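Local coordinates for 16S rRNA (guanine(1405)-N(7))-methyltransferase (Klebsiella pneumoniae, PDB 6PI9), which probably methylates the N7 position of guanine 1405 in 16S rRNA, using S-adenosyl-L-methionine as methyl donor, and thereby confers resistance to various aminoglycosides, at residues Ala12-Lys17 / Glu25-Val30; Lys66-Leu71 / Val147-Glu152; Pro214-Gly219 / Val223-His228. All blocks are in the same frame, centred on the assembly; numbering follows the deposited sequence.

Interaction 1 of 3, residues Ala12-Lys17 / Glu25-Val30; sequences ALLSAK and ETVRRV
L14, the last residue of helix 4-14, faces V27 on helix 24-34, and these two bring the backbones closest, with CA atoms 7.0 Å apart. The arrangement is a pair of consecutive helices near the N terminus, joined by a loop and leaning on each other through a small apolar seam. The first helix gives way at S15, whose phi/psi values are no longer helical, while A16 N still bonds back to L13 O.

V27 is the residue on which the seam turns. With CG1 anti to the backbone N (chi1 177°), this methyl is sent between the two leucines. L14 crosses it obliquely and sets CD2 3.7 Å from V27 CG1. From the other leucine the branch point does the touching, L13 CG lying 4.0 Å from V27 CG1 as the two side chains slide past each other in opposite directions. L13 also packs on A48 of helix 41-57, so the seam continues into a third helix.

The face of helix 24-34 turned elsewhere reaches toward the cofactor site: T26 OG1 hydrogen-bonds and R29 NH2 forms a salt bridge with OD2 of D167, a residue that binds S-adenosylhomocysteine. These two bonds probably help to position D167, which places the helix in the second shell of the site.

At the more open margin, L14 CD1 comes 3.9 Å from R28 NH2, meeting the guanidinium obliquely. The R28 chain bends at chi3 (-71°), and its other terminal nitrogen, NH1, makes a salt bridge of 3.0 Å with E25 OE1, although the hydrogen bond in it is weak, bent to 128° at the hydrogen.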
loop_
_atom_site.group_PDB
_atom_site.type_symbol
_atom_site.label_atom_id
_atom_site.label_comp_id
_atom_site.label_asym_id
_atom_site.label_seq_id
_atom_site.Cartn_x
_atom_site.Cartn_y
_atom_site.Cartn_z
ATOM N N ALA A 12 -8.244 -4.164 -22.353
ATOM C CA ALA A 12 -6.904 -4.400 -21.830
ATOM C C ALA A 12 -6.906 -4.517 -20.321
ATOM O O ALA A 12 -6.068 -5.232 -19.761
ATOM C CB ALA A 12 -5.932 -3.268 -22.224
ATOM N N LEU A 13 -7.805 -3.856 -19.688
ATOM C CA LEU A 13 -7.884 -3.975 -18.301
ATOM C C LEU A 13 -8.521 -5.313 -17.950
ATOM O O LEU A 13 -8.010 -6.051 -17.196
ATOM C CB LEU A 13 -8.741 -2.847 -17.854
ATOM C CG LEU A 13 -8.452 -2.008 -16.665
ATOM C CD1 LEU A 13 -7.026 -1.686 -16.420
ATOM C CD2 LEU A 13 -9.301 -0.797 -16.688
ATOM N N LEU A 14 -9.618 -5.638 -18.582
ATOM C CA LEU A 14 -10.352 -6.855 -18.227
ATOM C C LEU A 14 -9.558 -8.126 -18.534
ATOM O O LEU A 14 -9.820 -9.173 -17.913
ATOM C CB LEU A 14 -11.686 -6.911 -18.969
ATOM C CG LEU A 14 -12.728 -5.893 -18.478
ATOM C CD1 LEU A 14 -13.906 -5.766 -19.457
ATOM C CD2 LEU A 14 -13.211 -6.336 -17.024
ATOM N N SER A 15 -8.625 -8.084 -19.506
ATOM C CA SER A 15 -7.833 -9.267 -19.844
ATOM C C SER A 15 -6.492 -9.307 -19.105
ATOM O O SER A 15 -5.693 -10.207 -19.369
ATOM C CB SER A 15 -7.609 -9.360 -21.368
ATOM O OG SER A 15 -6.910 -8.211 -21.823
ATOM N N ALA A 16 -6.235 -8.383 -18.178
ATOM C CA ALA A 16 -4.916 -8.316 -17.532
ATOM C C ALA A 16 -4.743 -9.457 -16.524
ATOM O O ALA A 16 -5.665 -9.758 -15.752
ATOM C CB ALA A 16 -4.708 -6.957 -16.837
ATOM N N LYS A 17 -3.559 -10.114 -16.543
ATOM C CA LYS A 17 -3.324 -11.209 -15.594
ATOM C C LYS A 17 -3.549 -10.761 -14.164
ATOM O O LYS A 17 -4.145 -11.495 -13.361
ATOM C CB LYS A 17 -1.909 -11.789 -15.731
ATOM C CG LYS A 17 -1.648 -13.002 -14.801
ATOM C CD LYS A 17 -0.626 -13.980 -15.395
ATOM C CE LYS A 17 -1.012 -14.414 -16.836
ATOM N NZ LYS A 17 -2.433 -14.912 -17.014
ATOM N N GLU A 25 -17.424 -6.547 -12.864
ATOM C CA GLU A 25 -18.255 -5.355 -12.727
ATOM C C GLU A 25 -17.534 -4.248 -11.970
ATOM O O GLU A 25 -17.750 -3.069 -12.259
ATOM C CB GLU A 25 -19.599 -5.683 -12.035
ATOM C CG GLU A 25 -20.675 -4.599 -12.278
ATOM C CD GLU A 25 -20.771 -4.097 -13.767
ATOM O OE1 GLU A 25 -20.961 -4.940 -14.714
ATOM O OE2 GLU A 25 -20.617 -2.831 -13.973
ATOM N N THR A 26 -16.666 -4.593 -11.017
ATOM C CA THR A 26 -15.882 -3.574 -10.320
ATOM C C THR A 26 -14.838 -2.932 -11.228
ATOM O O THR A 26 -14.679 -1.693 -11.245
ATOM C CB THR A 26 -15.232 -4.223 -9.098
ATOM O OG1 THR A 26 -16.317 -4.670 -8.261
ATOM C CG2 THR A 26 -14.333 -3.241 -8.349
ATOM N N VAL A 27 -14.131 -3.756 -11.999
ATOM C CA VAL A 27 -13.172 -3.218 -12.969
ATOM C C VAL A 27 -13.884 -2.226 -13.879
ATOM O O VAL A 27 -13.427 -1.108 -14.098
ATOM C CB VAL A 27 -12.557 -4.367 -13.812
ATOM C CG1 VAL A 27 -11.588 -3.773 -14.896
ATOM C CG2 VAL A 27 -11.808 -5.352 -12.894
ATOM N N ARG A 28 -15.002 -2.648 -14.463
ATOM C CA ARG A 28 -15.744 -1.787 -15.378
ATOM C C ARG A 28 -16.223 -0.492 -14.689
ATOM O O ARG A 28 -16.106 0.609 -15.251
ATOM C CB ARG A 28 -16.906 -2.620 -15.937
ATOM C CG ARG A 28 -17.596 -2.045 -17.095
ATOM C CD ARG A 28 -18.675 -3.075 -17.632
ATOM N NE ARG A 28 -18.120 -4.263 -18.296
ATOM C CZ ARG A 28 -18.130 -5.488 -17.766
ATOM N NH1 ARG A 28 -18.661 -5.704 -16.544
ATOM N NH2 ARG A 28 -17.629 -6.509 -18.464
ATOM N N ARG A 29 -16.782 -0.604 -13.476
ATOM C CA ARG A 29 -17.233 0.594 -12.752
ATOM C C ARG A 29 -16.091 1.587 -12.540
ATOM O O ARG A 29 -16.234 2.800 -12.806
ATOM C CB ARG A 29 -17.849 0.195 -11.389
ATOM C CG ARG A 29 -18.287 1.390 -10.561
ATOM C CD ARG A 29 -18.785 1.035 -9.126
ATOM N NE ARG A 29 -17.862 0.200 -8.342
ATOM C CZ ARG A 29 -16.761 0.647 -7.723
ATOM N NH1 ARG A 29 -16.446 1.945 -7.769
ATOM N NH2 ARG A 29 -15.999 -0.197 -7.020
ATOM N N VAL A 30 -14.936 1.096 -12.083
ATOM C CA VAL A 30 -13.795 1.997 -11.847
ATOM C C VAL A 30 -13.377 2.652 -13.148
ATOM O O VAL A 30 -13.116 3.871 -13.227
ATOM C CB VAL A 30 -12.645 1.193 -11.207
ATOM C CG1 VAL A 30 -11.297 1.924 -11.258
ATOM C CG2 VAL A 30 -13.008 0.882 -9.748
#

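Interaction 2 of 3, residues Lys66-Leu71 / Val147-Glu152; sequences KKARAL and VRLVNE
R69 gives up the most surface here, and its long side chain serves two partners: its aliphatic root rests on L149 and its guanidinium meets E152. L149 reaches across from helix 144-157 with CG anti to its carbonyl carbon (chi1 -75°), and its two methyls divide the work. CD2 comes obliquely against the base of the arginine, 3.7 Å from R69 CG, while CD1 sits 4.0 Å from A68 CB. This buried apolar floor is extended by L124, which also touches L149.

Segments 66-71 and 147-152 run nearly parallel, at 5°, with their axes 10.9 Å apart, a wide spacing that the side chains of R69 and L149 bridge. Helix 144-157 belongs to the Rossmann-like methyltransferase core, where it forms the beta-alpha-beta crossover between the parallel strands 137-141 and 162-165. It is held to the sheet by N151 OD1, which accepts a hydrogen bond from A163 N, and helix 63-75 packs on the side that carries L149 and E152.

Beyond the apolar floor, R69 runs extended from CG to NE and crosses E152 at about a right angle. A single nitrogen, R69 NH2, makes the salt bridge, 2.6 Å from E152 OE2 and 2.8 Å from E152 OE1; the hydrogen bond to OE2 is weak, with an angle at the hydrogen of only 115°. The carboxylate is not paired edge to edge with the guanidinium. Their planes are 67° apart, and E152 OE1 lies over one guanidinium face, 3.1 Å from R69 CZ.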
loop_
_atom_site.group_PDB
_atom_site.type_symbol
_atom_site.label_atom_id
_atom_site.label_comp_id
_atom_site.label_asym_id
_atom_site.label_seq_id
_atom_site.Cartn_x
_atom_site.Cartn_y
_atom_site.Cartn_z
ATOM N N LYS A 66 -1.736 -18.791 -5.660
ATOM C CA LYS A 66 -1.485 -20.219 -5.820
ATOM C C LYS A 66 -0.606 -20.746 -4.695
ATOM O O LYS A 66 -0.789 -21.879 -4.235
ATOM C CB LYS A 66 -0.852 -20.503 -7.181
ATOM C CG LYS A 66 -1.864 -20.474 -8.305
ATOM C CD LYS A 66 -1.645 -19.305 -9.248
ATOM C CE LYS A 66 -2.867 -19.085 -10.151
ATOM N NZ LYS A 66 -4.096 -18.675 -9.381
ATOM N N LYS A 67 0.352 -19.933 -4.238
ATOM C CA LYS A 67 1.173 -20.331 -3.101
ATOM C C LYS A 67 0.319 -20.510 -1.855
ATOM O O LYS A 67 0.449 -21.516 -1.146
ATOM C CB LYS A 67 2.286 -19.304 -2.861
ATOM C CG LYS A 67 3.679 -19.787 -3.303
ATOM C CD LYS A 67 4.531 -18.672 -3.917
ATOM C CE LYS A 67 5.956 -19.153 -4.121
ATOM N NZ LYS A 67 6.041 -20.165 -5.217
ATOM N N ALA A 68 -0.581 -19.552 -1.584
ATOM C CA ALA A 68 -1.502 -19.699 -0.462
ATOM C C ALA A 68 -2.366 -20.939 -0.623
ATOM O O ALA A 68 -2.657 -21.632 0.358
ATOM C CB ALA A 68 -2.376 -18.450 -0.324
ATOM N N ARG A 69 -2.783 -21.237 -1.857
ATOM C CA ARG A 69 -3.598 -22.422 -2.117
ATOM C C ARG A 69 -2.889 -23.684 -1.651
ATOM O O ARG A 69 -3.468 -24.505 -0.931
ATOM C CB ARG A 69 -3.929 -22.512 -3.609
ATOM C CG ARG A 69 -5.337 -23.006 -3.928
ATOM C CD ARG A 69 -5.637 -22.850 -5.404
ATOM N NE ARG A 69 -7.044 -23.080 -5.713
ATOM C CZ ARG A 69 -7.583 -24.284 -5.899
ATOM N NH1 ARG A 69 -6.837 -25.379 -5.791
ATOM N NH2 ARG A 69 -8.873 -24.401 -6.195
ATOM N N ALA A 70 -1.616 -23.835 -2.026
ATOM C CA ALA A 70 -0.875 -25.054 -1.717
ATOM C C ALA A 70 -0.533 -25.155 -0.238
ATOM O O ALA A 70 -0.472 -26.263 0.311
ATOM C CB ALA A 70 0.395 -25.112 -2.562
ATOM N N LEU A 71 -0.310 -24.015 0.425
ATOM C CA LEU A 71 -0.030 -24.020 1.859
ATOM C C LEU A 71 -1.250 -24.456 2.667
ATOM O O LEU A 71 -1.138 -25.285 3.580
ATOM C CB LEU A 71 0.434 -22.634 2.301
ATOM C CG LEU A 71 1.868 -22.291 1.927
ATOM C CD1 LEU A 71 2.177 -20.869 2.355
ATOM C CD2 LEU A 71 2.808 -23.301 2.572
ATOM N N VAL A 147 -12.192 -14.906 -2.120
ATOM C CA VAL A 147 -13.450 -15.625 -1.960
ATOM C C VAL A 147 -13.224 -17.106 -2.182
ATOM O O VAL A 147 -13.700 -17.953 -1.416
ATOM C CB VAL A 147 -14.505 -15.055 -2.929
ATOM C CG1 VAL A 147 -15.732 -15.965 -2.969
ATOM C CG2 VAL A 147 -14.890 -13.688 -2.502
ATOM N N ARG A 148 -12.502 -17.457 -3.246
ATOM C CA ARG A 148 -12.359 -18.874 -3.580
ATOM C C ARG A 148 -11.594 -19.622 -2.502
ATOM O O ARG A 148 -11.951 -20.750 -2.143
ATOM C CB ARG A 148 -11.634 -19.030 -4.912
ATOM C CG ARG A 148 -12.549 -18.949 -6.105
ATOM C CD ARG A 148 -11.835 -18.388 -7.322
ATOM N NE ARG A 148 -12.803 -17.943 -8.309
ATOM C CZ ARG A 148 -12.559 -17.013 -9.224
ATOM N NH1 ARG A 148 -11.367 -16.403 -9.242
ATOM N NH2 ARG A 148 -13.509 -16.681 -10.107
ATOM N N LEU A 149 -10.500 -19.022 -2.013
ATOM C CA LEU A 149 -9.677 -19.665 -0.991
ATOM C C LEU A 149 -10.459 -19.877 0.292
ATOM O O LEU A 149 -10.344 -20.928 0.942
ATOM C CB LEU A 149 -8.441 -18.816 -0.708
ATOM C CG LEU A 149 -7.342 -18.864 -1.770
ATOM C CD1 LEU A 149 -6.185 -17.942 -1.373
ATOM C CD2 LEU A 149 -6.879 -20.283 -1.986
ATOM N N VAL A 150 -11.257 -18.882 0.670
ATOM C CA VAL A 150 -12.065 -18.994 1.874
ATOM C C VAL A 150 -13.037 -20.159 1.769
ATOM O O VAL A 150 -13.122 -20.987 2.671
ATOM C CB VAL A 150 -12.788 -17.676 2.135
ATOM C CG1 VAL A 150 -13.845 -17.887 3.197
ATOM C CG2 VAL A 150 -11.740 -16.651 2.573
ATOM N N ASN A 151 -13.790 -20.235 0.667
ATOM C CA ASN A 151 -14.777 -21.307 0.516
ATOM C C ASN A 151 -14.119 -22.681 0.494
ATOM O O ASN A 151 -14.634 -23.641 1.090
ATOM C CB ASN A 151 -15.595 -21.094 -0.768
ATOM C CG ASN A 151 -16.629 -20.016 -0.609
ATOM O OD1 ASN A 151 -17.225 -19.922 0.453
ATOM N ND2 ASN A 151 -16.846 -19.190 -1.648
ATOM N N GLU A 152 -13.004 -22.812 -0.222
ATOM C CA GLU A 152 -12.311 -24.097 -0.289
ATOM C C GLU A 152 -11.800 -24.524 1.081
ATOM O O GLU A 152 -11.953 -25.682 1.488
ATOM C CB GLU A 152 -11.151 -23.997 -1.273
ATOM C CG GLU A 152 -11.601 -23.829 -2.706
ATOM C CD GLU A 152 -10.445 -23.888 -3.687
ATOM O OE1 GLU A 152 -9.532 -24.737 -3.477
ATOM O OE2 GLU A 152 -10.460 -23.097 -4.665
#

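Interaction 3 of 3, residues Pro214-Gly219 / Val223-His228; sequences PTRTLG and VGMEKH
T215 and E226 bring the two backbones to a CA-CA distance of 5.1 Å, where the loop leaving strand 208-214 doubles back beside the first turn of helix 225-236. G224 occupies the N-cap position, and its carbonyl O receives H228 N at 3.0 Å.

In this strand-loop-helix connection of the methyltransferase fold, T215 and E226 lie side by side and point the same way. The threonine methyl CG2 runs along the extended glutamate, 3.9 Å from E226 CG and 3.8 Å from E226 OE2. The other carboxylate oxygen, OE1, forms a salt bridge with R246. M225, whose chain folds at chi2 (-44°) and chi3, brings its methyl CE to the guanidinium edge of R216, 4.1 Å from NH1. That arginine is poorly ordered, although its NH1 also hydrogen-bonds Y229 OH. Its side chain lies about 9 Å from the bound S-adenosylhomocysteine.

The helix start also faces the second subunit: M225 packs on M225 of that chain, and H228 NE2 hydrogen-bonds its V223 O. Within the subunit, T215 and E226 both rest on L253 of strand 252-259, which lies next to strand 208-214 in the sheet.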
loop_
_atom_site.group_PDB
_atom_site.type_symbol
_atom_site.label_atom_id
_atom_site.label_comp_id
_atom_site.label_asym_id
_atom_site.label_seq_id
_atom_site.Cartn_x
_atom_site.Cartn_y
_atom_site.Cartn_z
ATOM N N PRO A 214 -5.774 0.948 10.063
ATOM C CA PRO A 214 -4.333 0.727 10.200
ATOM C C PRO A 214 -3.682 1.945 10.840
ATOM O O PRO A 214 -4.031 3.089 10.543
ATOM C CB PRO A 214 -3.861 0.531 8.756
ATOM C CG PRO A 214 -4.900 1.354 7.924
ATOM C CD PRO A 214 -6.207 1.310 8.698
ATOM N N THR A 215 -2.778 1.706 11.754
ATOM C CA THR A 215 -1.951 2.783 12.282
ATOM C C THR A 215 -0.614 2.592 11.586
ATOM O O THR A 215 0.166 1.704 11.945
ATOM C CB THR A 215 -1.822 2.731 13.801
ATOM O OG1 THR A 215 -0.841 1.742 14.146
ATOM C CG2 THR A 215 -3.163 2.393 14.469
ATOM N N ARG A 216 -0.360 3.400 10.565
ATOM C CA ARG A 216 0.792 3.142 9.716
ATOM C C ARG A 216 2.107 3.577 10.365
ATOM O O ARG A 216 2.988 4.115 9.685
ATOM C CB ARG A 216 0.574 3.818 8.363
ATOM C CG ARG A 216 0.040 2.845 7.317
ATOM C CD ARG A 216 -0.445 3.546 6.071
ATOM N NE ARG A 216 -1.761 3.073 5.649
ATOM C CZ ARG A 216 -2.905 3.688 5.930
ATOM N NH1 ARG A 216 -2.901 4.798 6.655
ATOM N NH2 ARG A 216 -4.051 3.189 5.486
ATOM N N THR A 217 2.256 3.323 11.671
ATOM C CA THR A 217 3.483 3.615 12.406
ATOM C C THR A 217 4.429 2.425 12.335
ATOM O O THR A 217 4.006 1.266 12.290
ATOM C CB THR A 217 3.204 3.952 13.875
ATOM O OG1 THR A 217 2.505 2.861 14.508
ATOM C CG2 THR A 217 2.382 5.256 13.993
ATOM N N LEU A 218 5.719 2.718 12.331
ATOM C CA LEU A 218 6.715 1.698 12.086
ATOM C C LEU A 218 7.940 1.932 12.960
ATOM O O LEU A 218 9.069 1.649 12.538
ATOM C CB LEU A 218 7.091 1.678 10.602
ATOM C CG LEU A 218 5.931 1.329 9.658
ATOM C CD1 LEU A 218 6.257 1.593 8.215
ATOM C CD2 LEU A 218 5.484 -0.116 9.852
ATOM N N GLY A 219 7.726 2.470 14.169
ATOM C CA GLY A 219 8.791 2.918 15.047
ATOM C C GLY A 219 8.823 4.421 15.238
ATOM O O GLY A 219 9.384 4.906 16.235
ATOM N N VAL A 223 2.939 10.720 10.565
ATOM C CA VAL A 223 2.182 11.956 10.417
ATOM C C VAL A 223 0.917 11.945 11.301
ATOM O O VAL A 223 0.038 12.820 11.175
ATOM C CB VAL A 223 1.880 12.157 8.925
ATOM C CG1 VAL A 223 3.230 12.059 8.119
ATOM C CG2 VAL A 223 0.893 11.103 8.447
ATOM N N GLY A 224 0.781 10.956 12.192
ATOM C CA GLY A 224 -0.389 10.976 13.078
ATOM C C GLY A 224 -1.638 10.356 12.519
ATOM O O GLY A 224 -2.767 10.856 12.778
ATOM N N MET A 225 -1.488 9.261 11.756
ATOM C CA MET A 225 -2.632 8.618 11.109
ATOM C C MET A 225 -3.646 8.112 12.113
ATOM O O MET A 225 -4.861 8.200 11.868
ATOM C CB MET A 225 -2.153 7.464 10.228
ATOM C CG MET A 225 -1.551 7.991 8.963
ATOM S SD MET A 225 -2.666 9.295 8.393
ATOM C CE MET A 225 -4.216 8.458 8.046
ATOM N N GLU A 226 -3.183 7.552 13.241
ATOM C CA GLU A 226 -4.135 6.972 14.191
ATOM C C GLU A 226 -5.114 8.033 14.689
ATOM O O GLU A 226 -6.335 7.837 14.685
ATOM C CB GLU A 226 -3.405 6.351 15.371
ATOM C CG GLU A 226 -4.303 5.567 16.330
ATOM C CD GLU A 226 -3.488 4.985 17.499
ATOM O OE1 GLU A 226 -4.039 4.813 18.617
ATOM O OE2 GLU A 226 -2.267 4.788 17.311
ATOM N N LYS A 227 -4.588 9.153 15.180
ATOM C CA LYS A 227 -5.480 10.221 15.622
ATOM C C LYS A 227 -6.322 10.747 14.485
ATOM O O LYS A 227 -7.483 11.146 14.682
ATOM C CB LYS A 227 -4.673 11.370 16.255
ATOM C CG LYS A 227 -5.607 12.456 16.843
ATOM C CD LYS A 227 -4.896 13.785 17.089
ATOM C CE LYS A 227 -5.935 14.958 17.101
ATOM N NZ LYS A 227 -7.095 14.604 18.016
ATOM N N HIS A 228 -5.772 10.802 13.274
ATOM C CA HIS A 228 -6.579 11.332 12.183
ATOM C C HIS A 228 -7.780 10.427 11.883
ATOM O O HIS A 228 -8.905 10.910 11.672
ATOM C CB HIS A 228 -5.717 11.471 10.925
ATOM C CG HIS A 228 -6.450 12.134 9.826
ATOM N ND1 HIS A 228 -6.781 13.471 9.879
ATOM C CD2 HIS A 228 -6.947 11.660 8.661
ATOM C CE1 HIS A 228 -7.445 13.794 8.783
ATOM N NE2 HIS A 228 -7.563 12.716 8.036
#

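How the interactions relate
The three contacts follow one another along the chain, each closing before the next opens, so none nests or crosses. Interaction 1 closes a short loop between the first two helices of the N-terminal region. Interaction 2 has the widest reach: 75 residues separate 66-71 from 147-152, and it ties helix 63-75 to a helix of the Rossmann-like core. Interaction 3, with three residues between its segments, closes the connection from strand 208-214 to helix 225-236 at the subunit interface. Interactions 1 and 2 have centres about 22 Å apart; the centre of interaction 3 is over 30 Å from both. No two of them touch.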